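Local atomic coordinates of phosphate-specific transport system accessory protein PhoU homolog (Streptococcus pneumoniae, PDB entry 2I0M), a protein that probably plays a part in regulating phosphate uptake, working as a homodimer of helical subunits that bind zinc. Residues L32-A35 with S36-K39; H189-R192 with F193-I197; I197-I200 with C201-L204; D6-L9 with H10-E13. One frame throughout, in Å; residues are numbered along the deposited sequence.

Interaction 1 of 4, residues L32-A35 with S36-K39; sequences LALA and SKDK
S36 bonds twice to the carbonyl of L32, at the end of helix 5-35. Its backbone N gives a bond of 2.9 Å to L32 O, nearly in line with the C=O. Its hydroxyl adds a second, from S36 OG to L32 O at 2.8 Å, and comes from above the carbonyl plane. The side-chain torsion explains this, because OG sits between the backbone N and the carbonyl carbon (chi1 65°) and so turns back over the last turn.

The other backbone bonds end the helix. D38 N reaches A33 O at 2.9 Å, in the carbonyl plane and on a lone pair. K37 N makes a weak bond of 3.5 Å to L34 O. K37 has positive phi (53°). Together these features form a Schellman motif.

The long side chain of K37 folds back beside L34, the two pointing the same way. It bends at chi2 and chi3, and NZ bonds to L34 O at 3.1 Å, so that L34 O takes a side-chain donor as well as the weak bond from K37 N. The methyl L34 CD2 lies beside the ammonium group, 4.0 Å from K37 NZ. K37 NZ also bonds to the hydroxyl of Y183.

Packing reaches beyond the turn. A33 and L32 rest on M41, and L34 rests on L119. D38 is the N-cap of helix 39-66, and its OD2 takes a bond from M41 N.

Interaction 2 of 4, residues H189-R192 with F193-I197; sequences HLER and FADYI. With ZN (zinc ion), chain B.
E191 and D195, one helical turn apart, grip the same zinc ion. E191 OE2 is 2.0 Å from the zinc, and D195 OD1 is 2.5 Å from it. The two carboxylate planes are nearly perpendicular, 81° apart. E191 reaches the metal because its chain bends at chi2 (-75°). The two acids also crowd each other, with E191 OE2 and D195 OD2 2.8 Å apart. The zinc probably offsets this repulsion.

D152 and D156 complete the metal site. Both acid pairs, four residues apart, follow the E(D)XXXD pattern of PhoU proteins, in which acidic residues of neighbouring helices in a bundle hold metal.

The polar side-chain bond is R192 NH2 to Y196 OH, at 2.6 Å. The hydroxyl meets the guanidinium at its edge, near its plane. The guanidinium and ring planes are 41° apart. R192 lies at the dimer interface, where its guanidinium comes close to R192 of the second subunit.

Backbone bonds hold the turns together, among them F193 N to H189 O at 3.0 Å and Y196 N to R192 O at 3.0 Å. The ring of F193 points into the bundle and packs on V23, A27 and L130.

Interaction 3 of 4, residues I197-I200 with C201-L204; sequences IANI and CERL
E202 runs alongside N199, three residues back on helix 177-209, and the two side chains point the same way. The CB of E202 lies 3.7 Å from N199 O. CG comes 3.4 Å from A198 O, the carbonyl that also accepts the bond from E202 N. CG is beside the backbone N here (chi1 -60°), and the chain is extended beyond it, which carries the carboxylate out level with the amide of N199. At the tip, E202 OE2 takes a bond of 3.2 Å from N199 ND2. The bond is somewhat bent, with an N-H...O angle of 141°. OE2 lies in the amide plane of N199, but the donor meets the carboxylate on its anti side and well out of its plane. The other oxygen, OE1, takes a bond from L215 N, so the carboxylate is held from two sources.

The backbone repeats ordinary helix bonds, such as C201 N to I197 O at 3.0 Å. I197 CG2 touches C201 SG loosely at 4.4 Å. Both side chains pack on I148. R203 leads away from residues 197-200 to the dimer interface, where NH1 forms a salt bridge with E60 of the second subunit.

These residues make two turns of a long helix with an i to i+3 polar pair. One side of the helix packs against the neighbouring helices of the PhoU bundle. Another reaches the second subunit of the homodimer.

Interaction 4 of 4, residues D6-L9 with H10-E13; sequences DLEL and HELE. With ZN (zinc ion), chain C.
H10 follows D6 by one helical turn and bonds to it through the backbone, H10 N to D6 O at 3.0 Å. H10 CB lies 3.4 Å from D6 O. CG stands anti to the backbone N (chi1 166°), and the ring points off the helix. Its NE2 binds a zinc ion at 2.2 Å. H10 also touches a crystal neighbour.

E11 comes next. E11 N bonds to L7 O at 2.9 Å. The extended side chain turns back across L7, and E11 OE1 rests 3.9 Å from L7 CG. E11 OE2 comes within 3.2 Å of E8 OE1. Both atoms are acceptors, and the carboxylate planes are 50° apart.

L12 faces the core. L12 N bonds to E8 O, and L12 CB sits 3.2 Å from L9 O. Its side chain packs on I59, C63 and I83, while L9 packs on L66 and V80. This places helix 5-35 against helices 39-66 and 74-105.

E13 N bonds to L9 O at 2.8 Å. The E13 side chain is buried, and lies against F79, F137, P138 and H140.

The chemistry differs round the helix. Leucines L9 and L12 supply the apolar side, while zinc is bound on another by H10. The close approach of E8 and E11 probably raises the proton affinity of one of them, unless a cation lies nearby.

Along the chain the order is interaction 4, interaction 1, interaction 2, interaction 3. Interactions 4 and 1 mark the two ends of helix 5-35, with centres about 37 Å apart, on opposite sides of the chain's centre. Interactions 2 and 3 follow each other on helix 177-209. They share I197, and their centres are about 11 Å apart. Both touch the second subunit, whereas interactions 1 and 4 touch no other chain of the assembly. Interaction 2 is the most central, about 5 Å from the chain's centre. Both helices thus hold a zinc ligand within these contacts, but only the two contacts on helix 177-209 reach across the dimer.

Interaction 1 of 4, residues L32-A35 with S36-K39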
loop_
_atom_site.group_PDB
_atom_site.type_symbol
_atom_site.label_atom_id
_atom_site.label_comp_id
_atom_site.label_asym_id
_atom_site.label_seq_id
_atom_site.Cartn_x
_atom_site.Cartn_y
_atom_site.Cartn_z
ATOM N N LEU A 32 7.438 1.505 -21.199
ATOM C CA LEU A 32 7.829 1.343 -22.596
ATOM C C LEU A 32 6.922 0.333 -23.290
ATOM O O LEU A 32 6.475 0.582 -24.409
ATOM C CB LEU A 32 9.314 0.942 -22.742
ATOM C CG LEU A 32 9.820 0.353 -24.075
ATOM C CD1 LEU A 32 9.683 1.318 -25.276
ATOM C CD2 LEU A 32 11.259 -0.142 -23.942
ATOM N N ALA A 33 6.647 -0.799 -22.641
ATOM C CA ALA A 33 5.706 -1.772 -23.207
ATOM C C ALA A 33 4.326 -1.151 -23.446
ATOM O O ALA A 33 3.619 -1.564 -24.362
ATOM C CB ALA A 33 5.598 -3.027 -22.344
ATOM N N LEU A 34 3.971 -0.152 -22.636
ATOM C CA LEU A 34 2.706 0.579 -22.756
ATOM C C LEU A 34 2.724 1.595 -23.895
ATOM O O LEU A 34 1.753 1.688 -24.641
ATOM C CB LEU A 34 2.388 1.324 -21.452
ATOM C CG LEU A 34 0.958 1.714 -21.057
ATOM C CD1 LEU A 34 1.010 2.898 -20.117
ATOM C CD2 LEU A 34 0.029 2.034 -22.216
ATOM N N ALA A 35 3.804 2.375 -23.995
ATOM C CA ALA A 35 3.958 3.377 -25.052
ATOM C C ALA A 35 4.004 2.730 -26.431
ATOM O O ALA A 35 3.403 3.238 -27.374
ATOM C CB ALA A 35 5.209 4.223 -24.830
ATOM N N SER A 36 4.712 1.608 -26.534
ATOM C CA SER A 36 4.903 0.933 -27.807
ATOM C C SER A 36 3.908 -0.199 -28.053
ATOM O O SER A 36 3.989 -0.874 -29.079
ATOM C CB SER A 36 6.346 0.426 -27.935
ATOM O OG SER A 36 6.640 -0.572 -26.982
ATOM N N LYS A 37 2.974 -0.404 -27.124
ATOM C CA LYS A 37 1.975 -1.484 -27.233
ATOM C C LYS A 37 2.616 -2.856 -27.480
ATOM O O LYS A 37 2.115 -3.660 -28.273
ATOM C CB LYS A 37 0.928 -1.165 -28.320
ATOM C CG LYS A 37 -0.350 -0.505 -27.802
ATOM C CD LYS A 37 -0.160 0.979 -27.547
ATOM C CE LYS A 37 -1.025 1.456 -26.395
ATOM N NZ LYS A 37 -0.732 2.876 -26.056
ATOM N N ASP A 38 3.729 -3.106 -26.794
ATOM C CA ASP A 38 4.505 -4.330 -26.963
ATOM C C ASP A 38 3.984 -5.420 -26.021
ATOM O O ASP A 38 4.452 -5.566 -24.880
ATOM C CB ASP A 38 5.983 -4.028 -26.712
ATOM C CG ASP A 38 6.897 -5.211 -26.993
ATOM O OD1 ASP A 38 8.119 -4.975 -27.096
ATOM O OD2 ASP A 38 6.422 -6.366 -27.097
ATOM N N LYS A 39 3.013 -6.185 -26.515
ATOM C CA LYS A 39 2.361 -7.228 -25.727
ATOM C C LYS A 39 3.299 -8.373 -25.337
ATOM O O LYS A 39 3.066 -9.068 -24.349
ATOM C CB LYS A 39 1.124 -7.754 -26.452
ATOM C CG LYS A 39 0.005 -6.723 -26.544
ATOM C CD LYS A 39 -1.301 -7.329 -27.055
ATOM C CE LYS A 39 -2.302 -6.222 -27.371
ATOM N NZ LYS A 39 -3.715 -6.645 -27.171
#

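Interaction 2 of 4, residues H189-R192 with F193-I197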
loop_
_atom_site.group_PDB
_atom_site.type_symbol
_atom_site.label_atom_id
_atom_site.label_comp_id
_atom_site.label_asym_id
_atom_site.label_seq_id
_atom_site.Cartn_x
_atom_site.Cartn_y
_atom_site.Cartn_z
ATOM N N HIS A 189 -2.290 1.867 -10.893
ATOM C CA HIS A 189 -1.032 1.166 -10.629
ATOM C C HIS A 189 0.131 2.127 -10.425
ATOM O O HIS A 189 0.998 1.873 -9.589
ATOM C CB HIS A 189 -0.698 0.173 -11.739
ATOM C CG HIS A 189 -1.512 -1.082 -11.686
ATOM N ND1 HIS A 189 -1.609 -1.857 -10.551
ATOM C CD2 HIS A 189 -2.251 -1.710 -12.635
ATOM C CE1 HIS A 189 -2.391 -2.895 -10.791
ATOM N NE2 HIS A 189 -2.796 -2.829 -12.047
ATOM N N LEU A 190 0.142 3.213 -11.191
ATOM C CA LEU A 190 1.157 4.250 -11.072
ATOM C C LEU A 190 0.972 5.033 -9.793
ATOM O O LEU A 190 1.947 5.371 -9.120
ATOM C CB LEU A 190 1.101 5.216 -12.266
ATOM C CG LEU A 190 1.831 4.823 -13.548
ATOM C CD1 LEU A 190 1.551 5.811 -14.671
ATOM C CD2 LEU A 190 3.328 4.725 -13.274
ATOM N N GLU A 191 -0.283 5.332 -9.463
ATOM C CA GLU A 191 -0.581 6.075 -8.259
ATOM C C GLU A 191 -0.116 5.276 -7.019
ATOM O O GLU A 191 0.511 5.856 -6.136
ATOM C CB GLU A 191 -2.070 6.459 -8.209
ATOM C CG GLU A 191 -2.432 7.529 -7.167
ATOM C CD GLU A 191 -2.439 7.002 -5.728
ATOM O OE1 GLU A 191 -2.731 5.803 -5.527
ATOM O OE2 GLU A 191 -2.155 7.791 -4.799
ATOM N N ARG A 192 -0.405 3.967 -6.979
ATOM C CA ARG A 192 0.070 3.056 -5.913
ATOM C C ARG A 192 1.590 2.919 -5.847
ATOM O O ARG A 192 2.173 3.003 -4.764
ATOM C CB ARG A 192 -0.534 1.650 -6.048
ATOM C CG ARG A 192 -2.020 1.575 -5.950
ATOM C CD ARG A 192 -2.496 1.894 -4.559
ATOM N NE ARG A 192 -2.466 0.714 -3.691
ATOM C CZ ARG A 192 -1.439 0.392 -2.916
ATOM N NH1 ARG A 192 -0.357 1.168 -2.879
ATOM N NH2 ARG A 192 -1.503 -0.691 -2.163
ATOM N N PHE A 193 2.213 2.681 -7.000
ATOM C CA PHE A 193 3.674 2.696 -7.157
ATOM C C PHE A 193 4.296 3.878 -6.433
ATOM O O PHE A 193 5.200 3.709 -5.621
ATOM C CB PHE A 193 4.016 2.763 -8.652
ATOM C CG PHE A 193 5.475 2.646 -8.971
ATOM C CD1 PHE A 193 6.082 1.399 -9.080
ATOM C CD2 PHE A 193 6.229 3.779 -9.245
ATOM C CE1 PHE A 193 7.443 1.288 -9.427
ATOM C CE2 PHE A 193 7.587 3.681 -9.584
ATOM C CZ PHE A 193 8.190 2.430 -9.674
ATOM N N ALA A 194 3.780 5.068 -6.716
ATOM C CA ALA A 194 4.305 6.307 -6.153
ATOM C C ALA A 194 4.019 6.453 -4.656
ATOM O O ALA A 194 4.832 6.990 -3.911
ATOM C CB ALA A 194 3.781 7.512 -6.933
ATOM N N ASP A 195 2.870 5.964 -4.219
ATOM C CA ASP A 195 2.547 5.910 -2.810
ATOM C C ASP A 195 3.558 5.070 -2.015
ATOM O O ASP A 195 4.008 5.496 -0.950
ATOM C CB ASP A 195 1.137 5.351 -2.618
ATOM C CG ASP A 195 0.071 6.423 -2.619
ATOM O OD1 ASP A 195 0.408 7.619 -2.441
ATOM O OD2 ASP A 195 -1.133 6.067 -2.773
ATOM N N TYR A 196 3.901 3.878 -2.511
ATOM C CA TYR A 196 4.945 3.067 -1.848
ATOM C C TYR A 196 6.317 3.752 -1.749
ATOM O O TYR A 196 7.003 3.617 -0.737
ATOM C CB TYR A 196 5.092 1.675 -2.477
ATOM C CG TYR A 196 3.934 0.760 -2.171
ATOM C CD1 TYR A 196 3.663 0.354 -0.859
ATOM C CD2 TYR A 196 3.088 0.304 -3.189
ATOM C CE1 TYR A 196 2.572 -0.494 -0.557
ATOM C CE2 TYR A 196 1.999 -0.536 -2.895
ATOM C CZ TYR A 196 1.766 -0.930 -1.587
ATOM O OH TYR A 196 0.703 -1.755 -1.303
ATOM N N ILE A 197 6.714 4.473 -2.797
ATOM C CA ILE A 197 7.932 5.305 -2.760
ATOM C C ILE A 197 7.886 6.280 -1.581
ATOM O O ILE A 197 8.886 6.441 -0.862
ATOM C CB ILE A 197 8.136 6.088 -4.086
ATOM C CG1 ILE A 197 8.391 5.104 -5.240
ATOM C CG2 ILE A 197 9.279 7.087 -3.965
ATOM C CD1 ILE A 197 8.303 5.720 -6.625
HETATM ZN ZN ZN B . -0.697 9.017 -4.227
#

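Interaction 3 of 4, residues I197-I200 with C201-L204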
loop_
_atom_site.group_PDB
_atom_site.type_symbol
_atom_site.label_atom_id
_atom_site.label_comp_id
_atom_site.label_asym_id
_atom_site.label_seq_id
_atom_site.Cartn_x
_atom_site.Cartn_y
_atom_site.Cartn_z
ATOM N N ILE A 197 6.714 4.473 -2.797
ATOM C CA ILE A 197 7.932 5.305 -2.760
ATOM C C ILE A 197 7.886 6.280 -1.581
ATOM O O ILE A 197 8.886 6.441 -0.862
ATOM C CB ILE A 197 8.136 6.088 -4.086
ATOM C CG1 ILE A 197 8.391 5.104 -5.240
ATOM C CG2 ILE A 197 9.279 7.087 -3.965
ATOM C CD1 ILE A 197 8.303 5.720 -6.625
ATOM N N ALA A 198 6.728 6.922 -1.393
ATOM C CA ALA A 198 6.506 7.862 -0.307
ATOM C C ALA A 198 6.611 7.155 1.054
ATOM O O ALA A 198 7.221 7.673 1.977
ATOM C CB ALA A 198 5.123 8.533 -0.463
ATOM N N ASN A 199 5.995 5.982 1.166
ATOM C CA ASN A 199 6.197 5.087 2.282
ATOM C C ASN A 199 7.678 4.762 2.571
ATOM O O ASN A 199 8.068 4.712 3.728
ATOM C CB ASN A 199 5.383 3.799 2.095
ATOM C CG ASN A 199 3.876 3.999 2.332
ATOM O OD1 ASN A 199 3.038 3.287 1.749
ATOM N ND2 ASN A 199 3.530 4.953 3.188
ATOM N N ILE A 200 8.507 4.578 1.545
ATOM C CA ILE A 200 9.918 4.238 1.786
ATOM C C ILE A 200 10.647 5.474 2.298
ATOM O O ILE A 200 11.476 5.386 3.206
ATOM C CB ILE A 200 10.623 3.613 0.560
ATOM C CG1 ILE A 200 9.926 2.316 0.126
ATOM C CG2 ILE A 200 12.095 3.319 0.872
ATOM C CD1 ILE A 200 10.387 1.779 -1.213
ATOM N N CYS A 201 10.270 6.625 1.743
ATOM C CA CYS A 201 10.681 7.943 2.228
ATOM C C CYS A 201 10.428 8.180 3.720
ATOM O O CYS A 201 11.315 8.626 4.422
ATOM C CB CYS A 201 10.047 9.047 1.369
ATOM S SG CYS A 201 10.692 9.129 -0.333
ATOM N N GLU A 202 9.218 7.881 4.196
ATOM C CA GLU A 202 8.870 8.004 5.623
ATOM C C GLU A 202 9.715 7.095 6.516
ATOM O O GLU A 202 10.120 7.487 7.599
ATOM C CB GLU A 202 7.392 7.696 5.864
ATOM C CG GLU A 202 6.423 8.612 5.127
ATOM C CD GLU A 202 4.963 8.338 5.480
ATOM O OE1 GLU A 202 4.269 9.282 5.899
ATOM O OE2 GLU A 202 4.506 7.182 5.332
ATOM N N ARG A 203 9.959 5.879 6.053
ATOM C CA ARG A 203 10.859 4.927 6.712
ATOM C C ARG A 203 12.269 5.504 6.860
ATOM O O ARG A 203 12.953 5.270 7.854
ATOM C CB ARG A 203 10.921 3.632 5.883
ATOM C CG ARG A 203 11.341 2.402 6.644
ATOM C CD ARG A 203 10.160 1.732 7.381
ATOM N NE ARG A 203 10.245 1.970 8.817
ATOM C CZ ARG A 203 9.526 1.352 9.746
ATOM N NH1 ARG A 203 8.643 0.416 9.421
ATOM N NH2 ARG A 203 9.714 1.680 11.018
ATOM N N LEU A 204 12.693 6.248 5.847
ATOM C CA LEU A 204 13.980 6.943 5.868
ATOM C C LEU A 204 13.975 8.062 6.922
ATOM O O LEU A 204 14.973 8.256 7.630
ATOM C CB LEU A 204 14.287 7.487 4.470
ATOM C CG LEU A 204 15.675 7.459 3.814
ATOM C CD1 LEU A 204 16.574 6.349 4.359
ATOM C CD2 LEU A 204 15.521 7.343 2.273
#

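Interaction 4 of 4, residues D6-L9 with H10-E13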
loop_
_atom_site.group_PDB
_atom_site.type_symbol
_atom_site.label_atom_id
_atom_site.label_comp_id
_atom_site.label_asym_id
_atom_site.label_seq_id
_atom_site.Cartn_x
_atom_site.Cartn_y
_atom_site.Cartn_z
ATOM N N ASP A 6 29.107 -3.602 10.554
ATOM C CA ASP A 6 28.916 -2.405 9.722
ATOM C C ASP A 6 29.102 -2.689 8.234
ATOM O O ASP A 6 28.371 -2.144 7.399
ATOM C CB ASP A 6 29.865 -1.282 10.155
ATOM C CG ASP A 6 29.413 -0.590 11.433
ATOM O OD1 ASP A 6 28.211 -0.708 11.793
ATOM O OD2 ASP A 6 30.262 0.076 12.075
ATOM N N LEU A 7 30.076 -3.547 7.917
ATOM C CA LEU A 7 30.294 -4.019 6.544
ATOM C C LEU A 7 29.136 -4.912 6.077
ATOM O O LEU A 7 28.705 -4.832 4.928
ATOM C CB LEU A 7 31.644 -4.745 6.428
ATOM C CG LEU A 7 32.178 -5.174 5.054
ATOM C CD1 LEU A 7 32.160 -4.034 4.029
ATOM C CD2 LEU A 7 33.586 -5.752 5.184
ATOM N N GLU A 8 28.637 -5.742 6.987
ATOM C CA GLU A 8 27.466 -6.591 6.751
ATOM C C GLU A 8 26.169 -5.801 6.497
ATOM O O GLU A 8 25.391 -6.138 5.596
ATOM C CB GLU A 8 27.263 -7.515 7.947
ATOM C CG GLU A 8 26.585 -8.822 7.607
ATOM C CD GLU A 8 27.537 -9.808 6.981
ATOM O OE1 GLU A 8 27.872 -9.634 5.787
ATOM O OE2 GLU A 8 27.946 -10.754 7.689
ATOM N N LEU A 9 25.942 -4.761 7.297
ATOM C CA LEU A 9 24.808 -3.865 7.097
ATOM C C LEU A 9 24.907 -3.174 5.746
ATOM O O LEU A 9 23.944 -3.138 4.983
ATOM C CB LEU A 9 24.727 -2.817 8.214
ATOM C CG LEU A 9 24.442 -3.324 9.625
ATOM C CD1 LEU A 9 24.035 -2.164 10.532
ATOM C CD2 LEU A 9 23.374 -4.394 9.603
ATOM N N HIS A 10 26.085 -2.629 5.468
ATOM C CA HIS A 10 26.365 -1.977 4.201
ATOM C C HIS A 10 26.068 -2.902 3.026
ATOM O O HIS A 10 25.468 -2.480 2.038
ATOM C CB HIS A 10 27.818 -1.504 4.143
ATOM C CG HIS A 10 28.246 -1.127 2.766
ATOM N ND1 HIS A 10 27.893 0.073 2.187
ATOM C CD2 HIS A 10 28.915 -1.822 1.823
ATOM C CE1 HIS A 10 28.361 0.115 0.957
ATOM N NE2 HIS A 10 28.989 -1.020 0.716
ATOM N N GLU A 11 26.489 -4.161 3.143
ATOM C CA GLU A 11 26.193 -5.174 2.126
ATOM C C GLU A 11 24.703 -5.466 2.018
ATOM O O GLU A 11 24.195 -5.660 0.926
ATOM C CB GLU A 11 27.002 -6.454 2.373
ATOM C CG GLU A 11 28.374 -6.438 1.694
ATOM C CD GLU A 11 29.402 -7.355 2.357
ATOM O OE1 GLU A 11 30.618 -7.172 2.092
ATOM O OE2 GLU A 11 29.011 -8.258 3.136
ATOM N N LEU A 12 24.005 -5.478 3.156
ATOM C CA LEU A 12 22.546 -5.595 3.174
ATOM C C LEU A 12 21.882 -4.415 2.462
ATOM O O LEU A 12 20.919 -4.588 1.720
ATOM C CB LEU A 12 22.016 -5.697 4.613
ATOM C CG LEU A 12 20.656 -6.362 4.900
ATOM C CD1 LEU A 12 19.950 -5.641 6.047
ATOM C CD2 LEU A 12 19.744 -6.432 3.692
ATOM N N GLU A 13 22.392 -3.214 2.684
ATOM C CA GLU A 13 21.891 -2.057 1.942
ATOM C C GLU A 13 22.061 -2.196 0.414
ATOM O O GLU A 13 21.204 -1.747 -0.351
ATOM C CB GLU A 13 22.555 -0.777 2.432
ATOM C CG GLU A 13 21.976 0.477 1.807
ATOM C CD GLU A 13 22.349 1.722 2.579
ATOM O OE1 GLU A 13 23.553 2.037 2.685
ATOM O OE2 GLU A 13 21.423 2.378 3.089
HETATM ZN ZN ZN C . 30.218 -1.555 -1.001
#